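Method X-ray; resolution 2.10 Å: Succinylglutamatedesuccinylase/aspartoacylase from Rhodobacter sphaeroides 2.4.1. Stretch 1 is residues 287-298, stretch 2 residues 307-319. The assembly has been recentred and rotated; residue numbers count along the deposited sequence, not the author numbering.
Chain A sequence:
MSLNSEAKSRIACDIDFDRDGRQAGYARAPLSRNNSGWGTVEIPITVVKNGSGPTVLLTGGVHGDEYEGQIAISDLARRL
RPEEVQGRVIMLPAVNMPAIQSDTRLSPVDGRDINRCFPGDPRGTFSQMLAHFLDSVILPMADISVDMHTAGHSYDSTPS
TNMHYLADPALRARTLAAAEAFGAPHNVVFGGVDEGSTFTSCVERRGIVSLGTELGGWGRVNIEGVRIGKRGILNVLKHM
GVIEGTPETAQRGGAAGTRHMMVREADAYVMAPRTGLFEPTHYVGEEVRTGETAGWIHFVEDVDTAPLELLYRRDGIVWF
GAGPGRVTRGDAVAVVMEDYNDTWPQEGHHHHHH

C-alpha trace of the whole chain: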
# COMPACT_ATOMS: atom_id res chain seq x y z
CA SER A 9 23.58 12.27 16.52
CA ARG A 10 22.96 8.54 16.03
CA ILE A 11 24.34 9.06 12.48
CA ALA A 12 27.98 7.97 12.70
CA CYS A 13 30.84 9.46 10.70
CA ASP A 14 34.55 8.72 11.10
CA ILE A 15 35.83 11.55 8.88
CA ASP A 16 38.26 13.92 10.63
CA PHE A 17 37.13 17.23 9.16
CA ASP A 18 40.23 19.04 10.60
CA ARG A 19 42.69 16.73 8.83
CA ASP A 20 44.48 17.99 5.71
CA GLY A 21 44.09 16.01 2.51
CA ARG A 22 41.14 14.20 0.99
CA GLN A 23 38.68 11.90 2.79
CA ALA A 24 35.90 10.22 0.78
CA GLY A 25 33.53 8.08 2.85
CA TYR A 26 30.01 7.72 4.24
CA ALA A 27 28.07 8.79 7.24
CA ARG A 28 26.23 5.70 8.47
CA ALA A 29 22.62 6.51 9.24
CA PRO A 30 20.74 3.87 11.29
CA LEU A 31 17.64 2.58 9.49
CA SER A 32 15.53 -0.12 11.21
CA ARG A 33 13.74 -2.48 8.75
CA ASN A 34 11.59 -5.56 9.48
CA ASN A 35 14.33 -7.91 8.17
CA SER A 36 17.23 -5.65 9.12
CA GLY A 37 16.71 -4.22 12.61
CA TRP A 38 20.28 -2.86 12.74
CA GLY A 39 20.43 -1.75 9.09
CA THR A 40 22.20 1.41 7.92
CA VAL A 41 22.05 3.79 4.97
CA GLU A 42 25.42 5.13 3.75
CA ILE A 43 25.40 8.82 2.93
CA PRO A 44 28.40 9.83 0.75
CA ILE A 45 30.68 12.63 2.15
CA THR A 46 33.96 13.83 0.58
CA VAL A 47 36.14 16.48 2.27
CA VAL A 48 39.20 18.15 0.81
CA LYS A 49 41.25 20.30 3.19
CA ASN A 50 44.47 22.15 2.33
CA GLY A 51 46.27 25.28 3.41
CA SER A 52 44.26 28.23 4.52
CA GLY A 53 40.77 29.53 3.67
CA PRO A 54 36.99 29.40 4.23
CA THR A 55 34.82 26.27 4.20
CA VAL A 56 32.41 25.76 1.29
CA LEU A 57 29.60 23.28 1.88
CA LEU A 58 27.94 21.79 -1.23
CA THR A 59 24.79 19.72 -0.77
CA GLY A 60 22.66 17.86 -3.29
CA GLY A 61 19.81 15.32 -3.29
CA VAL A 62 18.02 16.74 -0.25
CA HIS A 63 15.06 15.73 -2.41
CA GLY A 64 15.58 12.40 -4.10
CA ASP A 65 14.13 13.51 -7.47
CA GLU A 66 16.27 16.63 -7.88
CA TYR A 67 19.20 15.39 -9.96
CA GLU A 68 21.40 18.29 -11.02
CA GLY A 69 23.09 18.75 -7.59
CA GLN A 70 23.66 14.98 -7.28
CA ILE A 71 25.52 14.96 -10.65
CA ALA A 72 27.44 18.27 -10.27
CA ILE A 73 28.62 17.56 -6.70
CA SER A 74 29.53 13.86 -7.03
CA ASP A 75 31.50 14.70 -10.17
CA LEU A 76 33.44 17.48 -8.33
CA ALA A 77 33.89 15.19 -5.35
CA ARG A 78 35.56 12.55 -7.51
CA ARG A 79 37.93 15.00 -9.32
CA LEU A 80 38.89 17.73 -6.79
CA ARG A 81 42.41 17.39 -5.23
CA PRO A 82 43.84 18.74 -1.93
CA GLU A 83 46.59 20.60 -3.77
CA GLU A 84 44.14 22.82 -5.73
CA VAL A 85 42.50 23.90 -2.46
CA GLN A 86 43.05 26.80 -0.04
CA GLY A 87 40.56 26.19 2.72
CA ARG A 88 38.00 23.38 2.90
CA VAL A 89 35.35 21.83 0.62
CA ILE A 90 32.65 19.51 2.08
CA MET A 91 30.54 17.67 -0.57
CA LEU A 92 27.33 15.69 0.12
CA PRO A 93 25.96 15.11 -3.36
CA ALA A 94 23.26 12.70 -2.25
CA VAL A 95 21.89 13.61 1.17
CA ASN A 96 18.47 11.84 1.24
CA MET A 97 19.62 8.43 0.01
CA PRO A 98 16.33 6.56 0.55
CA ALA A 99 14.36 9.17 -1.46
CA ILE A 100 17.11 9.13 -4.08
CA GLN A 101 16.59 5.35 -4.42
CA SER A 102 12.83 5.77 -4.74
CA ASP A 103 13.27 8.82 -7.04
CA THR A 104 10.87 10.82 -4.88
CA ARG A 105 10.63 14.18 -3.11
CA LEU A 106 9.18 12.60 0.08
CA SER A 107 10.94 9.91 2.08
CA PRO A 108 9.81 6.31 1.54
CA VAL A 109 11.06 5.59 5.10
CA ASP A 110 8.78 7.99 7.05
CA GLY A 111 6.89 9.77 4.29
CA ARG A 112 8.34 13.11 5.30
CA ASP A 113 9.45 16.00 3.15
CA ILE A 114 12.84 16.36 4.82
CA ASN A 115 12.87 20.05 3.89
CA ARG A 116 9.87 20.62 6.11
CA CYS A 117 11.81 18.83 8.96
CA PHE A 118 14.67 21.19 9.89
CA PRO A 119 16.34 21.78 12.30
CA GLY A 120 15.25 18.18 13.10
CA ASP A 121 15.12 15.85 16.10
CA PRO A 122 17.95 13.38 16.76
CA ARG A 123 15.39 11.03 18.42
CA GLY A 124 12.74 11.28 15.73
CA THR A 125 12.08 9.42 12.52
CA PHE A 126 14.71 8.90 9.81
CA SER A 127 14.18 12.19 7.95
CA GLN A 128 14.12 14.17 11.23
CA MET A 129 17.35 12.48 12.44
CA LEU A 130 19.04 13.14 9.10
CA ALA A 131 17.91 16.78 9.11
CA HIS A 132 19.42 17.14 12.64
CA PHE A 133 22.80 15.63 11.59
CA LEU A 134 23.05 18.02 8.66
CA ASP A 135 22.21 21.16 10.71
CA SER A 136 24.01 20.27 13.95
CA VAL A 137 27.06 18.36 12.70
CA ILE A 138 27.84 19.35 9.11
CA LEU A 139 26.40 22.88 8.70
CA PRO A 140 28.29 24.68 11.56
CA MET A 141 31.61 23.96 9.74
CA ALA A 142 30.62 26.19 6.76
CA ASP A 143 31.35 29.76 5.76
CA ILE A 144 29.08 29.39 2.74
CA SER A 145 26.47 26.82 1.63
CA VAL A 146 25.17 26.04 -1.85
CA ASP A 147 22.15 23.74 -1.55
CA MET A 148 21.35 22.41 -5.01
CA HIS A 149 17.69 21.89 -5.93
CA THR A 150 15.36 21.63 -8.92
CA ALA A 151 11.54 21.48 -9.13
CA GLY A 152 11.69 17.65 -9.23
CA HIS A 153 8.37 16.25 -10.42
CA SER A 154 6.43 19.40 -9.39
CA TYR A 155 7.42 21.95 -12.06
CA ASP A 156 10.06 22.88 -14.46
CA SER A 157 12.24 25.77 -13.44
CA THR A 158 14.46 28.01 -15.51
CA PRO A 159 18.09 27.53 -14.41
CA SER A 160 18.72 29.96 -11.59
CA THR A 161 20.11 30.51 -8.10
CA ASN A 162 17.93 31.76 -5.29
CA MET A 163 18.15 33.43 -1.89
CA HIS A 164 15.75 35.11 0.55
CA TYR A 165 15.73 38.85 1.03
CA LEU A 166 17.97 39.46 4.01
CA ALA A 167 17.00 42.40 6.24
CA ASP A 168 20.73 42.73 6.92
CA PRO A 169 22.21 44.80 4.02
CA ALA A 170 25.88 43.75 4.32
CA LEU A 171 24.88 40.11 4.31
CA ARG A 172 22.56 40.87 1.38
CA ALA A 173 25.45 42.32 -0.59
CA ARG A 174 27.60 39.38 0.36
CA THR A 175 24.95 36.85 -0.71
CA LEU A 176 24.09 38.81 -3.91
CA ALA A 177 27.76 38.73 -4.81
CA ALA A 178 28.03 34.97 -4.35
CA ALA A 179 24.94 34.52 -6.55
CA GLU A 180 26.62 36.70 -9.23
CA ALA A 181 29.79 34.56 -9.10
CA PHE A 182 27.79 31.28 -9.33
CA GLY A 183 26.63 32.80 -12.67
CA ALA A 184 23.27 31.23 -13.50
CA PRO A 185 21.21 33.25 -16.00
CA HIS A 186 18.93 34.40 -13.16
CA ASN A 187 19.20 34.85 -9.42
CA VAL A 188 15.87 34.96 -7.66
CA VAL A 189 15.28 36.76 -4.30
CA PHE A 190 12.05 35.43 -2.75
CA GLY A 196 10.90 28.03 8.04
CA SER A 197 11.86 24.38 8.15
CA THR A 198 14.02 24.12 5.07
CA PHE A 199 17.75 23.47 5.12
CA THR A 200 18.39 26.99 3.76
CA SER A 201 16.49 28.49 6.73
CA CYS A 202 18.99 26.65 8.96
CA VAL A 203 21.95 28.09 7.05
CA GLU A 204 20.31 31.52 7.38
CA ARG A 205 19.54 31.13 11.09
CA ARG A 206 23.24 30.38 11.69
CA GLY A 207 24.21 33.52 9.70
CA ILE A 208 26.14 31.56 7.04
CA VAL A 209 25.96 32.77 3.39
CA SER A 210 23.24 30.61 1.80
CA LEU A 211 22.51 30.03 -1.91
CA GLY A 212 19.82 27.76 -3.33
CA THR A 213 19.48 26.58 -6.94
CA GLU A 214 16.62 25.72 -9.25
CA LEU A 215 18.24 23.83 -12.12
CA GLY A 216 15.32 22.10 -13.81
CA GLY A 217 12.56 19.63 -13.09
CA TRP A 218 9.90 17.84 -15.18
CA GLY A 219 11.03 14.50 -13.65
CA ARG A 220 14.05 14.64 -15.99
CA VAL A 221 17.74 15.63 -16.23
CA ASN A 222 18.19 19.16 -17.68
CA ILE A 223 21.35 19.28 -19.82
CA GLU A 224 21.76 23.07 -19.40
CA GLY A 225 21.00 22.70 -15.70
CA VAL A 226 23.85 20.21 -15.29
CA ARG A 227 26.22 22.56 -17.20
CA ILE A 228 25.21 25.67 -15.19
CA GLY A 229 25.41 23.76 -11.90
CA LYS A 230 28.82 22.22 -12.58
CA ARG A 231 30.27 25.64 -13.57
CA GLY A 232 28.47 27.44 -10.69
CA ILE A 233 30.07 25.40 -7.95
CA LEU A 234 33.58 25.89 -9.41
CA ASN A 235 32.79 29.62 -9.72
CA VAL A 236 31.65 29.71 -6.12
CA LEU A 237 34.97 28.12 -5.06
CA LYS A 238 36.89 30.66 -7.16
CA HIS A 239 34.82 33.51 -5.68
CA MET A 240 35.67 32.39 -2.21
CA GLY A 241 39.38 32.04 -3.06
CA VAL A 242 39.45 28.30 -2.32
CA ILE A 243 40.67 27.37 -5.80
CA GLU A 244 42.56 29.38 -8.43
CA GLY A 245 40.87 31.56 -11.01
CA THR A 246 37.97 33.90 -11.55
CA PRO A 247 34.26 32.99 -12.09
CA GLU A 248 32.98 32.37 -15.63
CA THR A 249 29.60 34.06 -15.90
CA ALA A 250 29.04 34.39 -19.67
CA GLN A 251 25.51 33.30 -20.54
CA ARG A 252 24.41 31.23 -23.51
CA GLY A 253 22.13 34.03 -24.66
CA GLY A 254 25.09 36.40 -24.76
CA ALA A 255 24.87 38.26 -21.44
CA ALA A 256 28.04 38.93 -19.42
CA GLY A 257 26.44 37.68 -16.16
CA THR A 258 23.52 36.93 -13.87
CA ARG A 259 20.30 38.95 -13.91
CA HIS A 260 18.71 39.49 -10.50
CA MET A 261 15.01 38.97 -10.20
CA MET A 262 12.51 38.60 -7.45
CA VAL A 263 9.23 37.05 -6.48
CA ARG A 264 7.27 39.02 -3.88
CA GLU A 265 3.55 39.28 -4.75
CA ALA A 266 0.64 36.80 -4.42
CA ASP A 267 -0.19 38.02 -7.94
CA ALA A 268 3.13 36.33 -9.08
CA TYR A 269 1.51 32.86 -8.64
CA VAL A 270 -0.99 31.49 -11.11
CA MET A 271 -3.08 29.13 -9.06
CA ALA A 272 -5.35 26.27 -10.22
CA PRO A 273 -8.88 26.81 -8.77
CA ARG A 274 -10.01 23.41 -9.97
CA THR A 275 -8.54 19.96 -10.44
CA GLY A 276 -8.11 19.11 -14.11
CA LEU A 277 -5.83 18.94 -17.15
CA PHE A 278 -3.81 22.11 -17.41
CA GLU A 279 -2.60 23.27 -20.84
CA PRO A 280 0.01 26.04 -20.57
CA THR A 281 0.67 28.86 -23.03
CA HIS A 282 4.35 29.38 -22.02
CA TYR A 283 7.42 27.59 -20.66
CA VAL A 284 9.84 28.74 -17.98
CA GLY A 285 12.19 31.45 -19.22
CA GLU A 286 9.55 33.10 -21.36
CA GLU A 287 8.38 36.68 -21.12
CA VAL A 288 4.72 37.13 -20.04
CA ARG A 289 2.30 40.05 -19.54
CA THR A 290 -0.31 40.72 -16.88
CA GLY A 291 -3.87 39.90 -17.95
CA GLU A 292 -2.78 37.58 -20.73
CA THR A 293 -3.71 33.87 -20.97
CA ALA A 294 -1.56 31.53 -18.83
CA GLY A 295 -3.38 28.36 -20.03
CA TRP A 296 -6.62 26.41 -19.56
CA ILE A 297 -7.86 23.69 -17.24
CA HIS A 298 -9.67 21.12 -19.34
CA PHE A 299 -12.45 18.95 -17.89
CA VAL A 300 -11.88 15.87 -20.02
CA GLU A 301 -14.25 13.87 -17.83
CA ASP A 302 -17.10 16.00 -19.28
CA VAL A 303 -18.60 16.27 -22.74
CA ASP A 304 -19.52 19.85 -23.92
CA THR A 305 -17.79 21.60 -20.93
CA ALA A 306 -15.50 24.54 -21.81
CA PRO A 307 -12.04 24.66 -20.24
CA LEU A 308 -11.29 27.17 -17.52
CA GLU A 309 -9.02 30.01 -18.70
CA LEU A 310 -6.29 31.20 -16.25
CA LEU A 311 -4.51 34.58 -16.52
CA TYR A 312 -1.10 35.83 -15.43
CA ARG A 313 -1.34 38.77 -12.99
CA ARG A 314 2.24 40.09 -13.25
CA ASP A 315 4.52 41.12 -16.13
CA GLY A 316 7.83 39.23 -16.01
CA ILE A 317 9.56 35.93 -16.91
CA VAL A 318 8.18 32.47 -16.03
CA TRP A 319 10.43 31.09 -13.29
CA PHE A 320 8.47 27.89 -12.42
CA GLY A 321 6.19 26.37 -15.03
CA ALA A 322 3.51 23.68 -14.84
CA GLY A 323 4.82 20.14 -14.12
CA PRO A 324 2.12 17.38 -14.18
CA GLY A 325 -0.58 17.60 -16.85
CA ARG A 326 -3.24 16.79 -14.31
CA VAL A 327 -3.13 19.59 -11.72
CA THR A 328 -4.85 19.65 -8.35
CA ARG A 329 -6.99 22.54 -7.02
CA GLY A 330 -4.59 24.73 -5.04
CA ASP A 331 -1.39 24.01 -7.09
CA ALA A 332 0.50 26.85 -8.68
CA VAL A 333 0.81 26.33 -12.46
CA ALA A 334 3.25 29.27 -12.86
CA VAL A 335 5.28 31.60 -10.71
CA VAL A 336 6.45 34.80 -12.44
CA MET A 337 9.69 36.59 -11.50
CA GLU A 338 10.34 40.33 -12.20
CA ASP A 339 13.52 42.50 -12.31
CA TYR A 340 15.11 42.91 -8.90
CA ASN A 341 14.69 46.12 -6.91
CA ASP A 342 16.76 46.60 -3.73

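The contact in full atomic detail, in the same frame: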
# COMPACT_ATOMS: atom_id res chain seq x y z
N GLU A 287 8.99 35.44 -21.53
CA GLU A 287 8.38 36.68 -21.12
C GLU A 287 6.84 36.57 -21.14
O GLU A 287 6.27 36.04 -22.09
CB GLU A 287 8.84 37.81 -22.03
CG GLU A 287 8.72 39.19 -21.37
CD GLU A 287 8.93 40.36 -22.37
OE1 GLU A 287 8.18 41.39 -22.28
OE2 GLU A 287 9.84 40.24 -23.22
N VAL A 288 6.19 37.08 -20.10
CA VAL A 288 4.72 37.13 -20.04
C VAL A 288 4.22 38.51 -19.60
O VAL A 288 4.99 39.30 -19.02
CB VAL A 288 4.12 36.00 -19.13
CG1 VAL A 288 4.52 34.60 -19.69
CG2 VAL A 288 4.55 36.17 -17.67
N ARG A 289 2.94 38.76 -19.83
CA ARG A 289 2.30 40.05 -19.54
C ARG A 289 1.05 39.85 -18.67
O ARG A 289 0.32 38.87 -18.81
CB ARG A 289 1.92 40.75 -20.85
N THR A 290 0.82 40.79 -17.78
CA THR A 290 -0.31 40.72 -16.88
C THR A 290 -1.62 40.75 -17.69
O THR A 290 -1.71 41.43 -18.72
CB THR A 290 -0.22 41.84 -15.79
OG1 THR A 290 -1.16 41.59 -14.73
CG2 THR A 290 -0.45 43.23 -16.39
N GLY A 291 -2.60 39.97 -17.26
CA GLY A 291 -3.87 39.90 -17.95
C GLY A 291 -3.94 38.95 -19.14
O GLY A 291 -5.04 38.60 -19.59
N GLU A 292 -2.79 38.52 -19.64
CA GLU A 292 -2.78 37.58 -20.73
C GLU A 292 -2.93 36.11 -20.29
O GLU A 292 -2.67 35.76 -19.14
CB GLU A 292 -1.56 37.81 -21.61
CG GLU A 292 -0.30 37.02 -21.27
CD GLU A 292 0.88 37.45 -22.16
OE1 GLU A 292 0.70 38.45 -22.91
OE2 GLU A 292 1.96 36.80 -22.14
N THR A 293 -3.37 35.27 -21.23
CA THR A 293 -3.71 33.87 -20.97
C THR A 293 -2.50 33.04 -20.52
O THR A 293 -1.47 33.01 -21.19
CB THR A 293 -4.43 33.24 -22.19
OG1 THR A 293 -5.62 33.99 -22.44
CG2 THR A 293 -4.85 31.79 -21.90
N ALA A 294 -2.63 32.40 -19.36
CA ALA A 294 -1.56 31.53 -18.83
C ALA A 294 -1.75 30.06 -19.28
O ALA A 294 -0.77 29.31 -19.41
CB ALA A 294 -1.45 31.63 -17.31
N GLY A 295 -3.00 29.70 -19.58
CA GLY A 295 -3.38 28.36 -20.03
C GLY A 295 -4.80 28.09 -19.61
O GLY A 295 -5.49 29.01 -19.18
N TRP A 296 -5.23 26.83 -19.75
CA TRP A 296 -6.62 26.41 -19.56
C TRP A 296 -6.67 25.07 -18.81
O TRP A 296 -5.86 24.16 -19.07
CB TRP A 296 -7.33 26.18 -20.92
CG TRP A 296 -7.38 27.34 -21.83
CD1 TRP A 296 -8.37 28.29 -21.89
CD2 TRP A 296 -6.40 27.72 -22.80
NE1 TRP A 296 -8.07 29.23 -22.86
CE2 TRP A 296 -6.86 28.91 -23.43
CE3 TRP A 296 -5.18 27.15 -23.23
CZ2 TRP A 296 -6.15 29.54 -24.45
CZ3 TRP A 296 -4.46 27.78 -24.21
CH2 TRP A 296 -4.95 28.97 -24.83
N ILE A 297 -7.63 24.96 -17.91
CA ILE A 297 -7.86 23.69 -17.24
C ILE A 297 -9.00 23.03 -17.97
O ILE A 297 -10.12 23.58 -17.99
CB ILE A 297 -8.24 23.88 -15.78
CG1 ILE A 297 -7.08 24.49 -14.97
CG2 ILE A 297 -8.78 22.58 -15.21
CD1 ILE A 297 -7.45 24.81 -13.48
N HIS A 298 -8.71 21.88 -18.59
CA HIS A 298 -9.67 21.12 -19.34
C HIS A 298 -10.35 20.15 -18.39
O HIS A 298 -9.71 19.62 -17.44
CB HIS A 298 -8.96 20.37 -20.49
CG HIS A 298 -8.31 21.27 -21.51
ND1 HIS A 298 -8.93 21.61 -22.70
CD2 HIS A 298 -7.11 21.90 -21.52
CE1 HIS A 298 -8.14 22.42 -23.39
NE2 HIS A 298 -7.03 22.61 -22.70
N PRO A 307 -13.14 24.58 -21.19
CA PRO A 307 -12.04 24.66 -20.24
C PRO A 307 -12.00 25.99 -19.48
O PRO A 307 -12.50 27.02 -19.95
CB PRO A 307 -10.79 24.51 -21.11
CG PRO A 307 -11.24 24.93 -22.46
CD PRO A 307 -12.66 24.51 -22.59
N LEU A 308 -11.39 25.95 -18.31
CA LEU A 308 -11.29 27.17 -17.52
C LEU A 308 -10.01 27.93 -17.83
O LEU A 308 -8.91 27.45 -17.53
CB LEU A 308 -11.42 26.84 -16.02
CG LEU A 308 -11.31 27.96 -14.99
CD1 LEU A 308 -12.57 28.87 -15.05
CD2 LEU A 308 -11.16 27.31 -13.59
N GLU A 309 -10.16 29.13 -18.40
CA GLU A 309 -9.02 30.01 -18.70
C GLU A 309 -8.39 30.60 -17.43
O GLU A 309 -9.12 31.14 -16.56
CB GLU A 309 -9.47 31.17 -19.60
CG GLU A 309 -8.29 32.01 -20.18
CD GLU A 309 -8.78 33.24 -20.98
OE1 GLU A 309 -10.00 33.47 -21.00
OE2 GLU A 309 -7.95 33.96 -21.58
N LEU A 310 -7.06 30.52 -17.33
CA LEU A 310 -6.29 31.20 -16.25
C LEU A 310 -5.46 32.33 -16.82
O LEU A 310 -4.91 32.18 -17.91
CB LEU A 310 -5.31 30.24 -15.53
CG LEU A 310 -5.90 28.95 -14.93
CD1 LEU A 310 -4.96 28.25 -13.96
CD2 LEU A 310 -7.25 29.22 -14.25
N LEU A 311 -5.31 33.43 -16.07
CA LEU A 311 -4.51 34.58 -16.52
C LEU A 311 -3.31 34.82 -15.61
O LEU A 311 -3.42 34.62 -14.41
CB LEU A 311 -5.36 35.87 -16.54
CG LEU A 311 -6.75 35.81 -17.20
CD1 LEU A 311 -7.44 37.19 -17.04
CD2 LEU A 311 -6.63 35.41 -18.67
N TYR A 312 -2.19 35.23 -16.19
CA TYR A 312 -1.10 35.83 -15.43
C TYR A 312 -1.56 37.18 -14.84
O TYR A 312 -2.36 37.89 -15.46
CB TYR A 312 0.13 36.12 -16.32
CG TYR A 312 0.75 34.94 -17.02
CD1 TYR A 312 1.53 34.00 -16.33
CD2 TYR A 312 0.58 34.76 -18.39
CE1 TYR A 312 2.12 32.89 -17.02
CE2 TYR A 312 1.15 33.68 -19.07
CZ TYR A 312 1.90 32.75 -18.38
OH TYR A 312 2.46 31.70 -19.08
N ARG A 313 -1.01 37.53 -13.68
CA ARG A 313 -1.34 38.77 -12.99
C ARG A 313 -0.09 39.60 -12.66
O ARG A 313 -0.15 40.52 -11.82
CB ARG A 313 -2.13 38.47 -11.71
CG ARG A 313 -3.44 37.76 -11.94
CD ARG A 313 -4.33 38.63 -12.78
NE ARG A 313 -5.69 38.11 -12.85
CZ ARG A 313 -6.61 38.59 -13.67
NH1 ARG A 313 -6.30 39.62 -14.47
NH2 ARG A 313 -7.84 38.07 -13.68
N ARG A 314 1.03 39.29 -13.31
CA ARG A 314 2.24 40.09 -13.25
C ARG A 314 2.98 40.02 -14.57
O ARG A 314 3.05 38.92 -15.16
CB ARG A 314 3.21 39.54 -12.17
CG ARG A 314 2.74 39.62 -10.72
CD ARG A 314 2.45 41.05 -10.29
NE ARG A 314 3.64 41.88 -10.11
CZ ARG A 314 3.64 43.07 -9.50
NH1 ARG A 314 2.51 43.58 -9.00
NH2 ARG A 314 4.77 43.76 -9.40
N ASP A 315 3.53 41.15 -15.04
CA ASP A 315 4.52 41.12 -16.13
C ASP A 315 5.81 40.50 -15.58
O ASP A 315 6.11 40.66 -14.39
CB ASP A 315 4.85 42.52 -16.67
CG ASP A 315 3.62 43.30 -17.15
OD1 ASP A 315 2.54 42.72 -17.34
OD2 ASP A 315 3.73 44.53 -17.33
N GLY A 316 6.59 39.86 -16.44
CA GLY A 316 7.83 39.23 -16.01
C GLY A 316 8.24 38.02 -16.85
O GLY A 316 7.88 37.91 -18.01
N ILE A 317 9.02 37.13 -16.25
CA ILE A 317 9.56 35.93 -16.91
C ILE A 317 9.08 34.73 -16.07
O ILE A 317 9.09 34.77 -14.82
CB ILE A 317 11.11 36.01 -16.97
CG1 ILE A 317 11.52 37.31 -17.67
CG2 ILE A 317 11.79 34.74 -17.62
CD1 ILE A 317 12.99 37.42 -17.96
N VAL A 318 8.59 33.68 -16.74
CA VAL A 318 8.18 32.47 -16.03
C VAL A 318 9.41 31.84 -15.37
O VAL A 318 10.40 31.54 -16.02
CB VAL A 318 7.40 31.45 -16.95
CG1 VAL A 318 6.95 30.22 -16.16
CG2 VAL A 318 6.15 32.14 -17.54
N TRP A 319 9.33 31.69 -14.05
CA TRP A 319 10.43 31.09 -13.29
C TRP A 319 10.21 29.58 -13.08
O TRP A 319 11.12 28.78 -13.38
CB TRP A 319 10.61 31.79 -11.95
CG TRP A 319 11.72 31.22 -11.11
CD1 TRP A 319 12.92 30.71 -11.54
CD2 TRP A 319 11.71 31.09 -9.70
NE1 TRP A 319 13.67 30.30 -10.47
CE2 TRP A 319 12.94 30.50 -9.32
CE3 TRP A 319 10.79 31.41 -8.70
CZ2 TRP A 319 13.27 30.25 -8.00
CZ3 TRP A 319 11.12 31.14 -7.36
CH2 TRP A 319 12.35 30.57 -7.03
O HOH W 1 -3.80 41.84 -14.92
O HOH W 2 1.64 29.37 -18.73

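The two stretches run antiparallel and bury 1160 Å² between them, both sides summed. Backbone hydrogen bonds make the frame, and the ring of Tyr 312 fills its middle.

Glu 287 pairs with Ile 317 without hydrogen bonds. Its side chain is exposed, as suits a carboxylate. Val 288 forms a two-way pair with Gly 316: Val 288 N donates to Gly 316 O (2.8 Å), and Gly 316 N donates to Val 288 O (3.1 Å). Gly 316 has backbone angles that call for glycine. The side chain of Val 288 is buried. Val 288 CG1 lies 3.5 Å from Tyr 312 CZ, over one face of the ring, and 3.7 Å from Val 318 CG2. A compact branched side chain fits this space.

The chain then makes a type II turn from Arg 289 to Glu 292, closed by Glu 292 N to Arg 289 O (3.2 Å). Arg 289 is modelled only to CB. Within the turn, Arg 289 N gives a weak hydrogen bond to Glu 292 OE2 (3.2 Å). Thr 290 N donates to Asp 315 OD1 (2.6 Å), so the carboxylate takes up a backbone amide of the turn. Thr 290 OG1 hydrogen-bonds to the oxygen of water 1 (2.7 Å). Arg 313 NH1 donates weakly to the same water oxygen (3.4 Å).

Gly 291 has a positive phi of 84°, and its backbone angles call for glycine. Gly 291 N donates to Tyr 312 O (2.8 Å). Tyr 312 N returns a bond to Glu 292 O (3.0 Å).

Thr 293 pairs with Leu 311. Thr 293 OG1 donates to Glu 309 OE2 at a very short 2.5 Å; the extended Glu 309 side chain brings its carboxylate to the hydroxyl. A beta bulge follows, shifting the register by one before Gly 295. Ala 294 N donates to Leu 310 O (2.7 Å). Ala 294 CB points toward stretch 2 and sits 3.6 Å from the Tyr 312 ring centroid, over the face opposite Val 288. The small methyl packs closely there. Water 2 links the two residues: its oxygen is 2.5 Å from both Ala 294 O, to which it donates, and Tyr 312 OH.

Past the bulge, Leu 310 N donates to Gly 295 O (2.9 Å). Trp 296 CB packs on Pro 307 CB (3.8 Å). Ile 297 N donates to Leu 308 O (2.8 Å), and Leu 308 N to Ile 297 O (2.7 Å). Buried Ile 297 CD1 reaches Leu 310 CD1 (4.3 Å). Finally, Pro 307 CB lies over one face of the His 298 ring, 4.0 Å from its centroid.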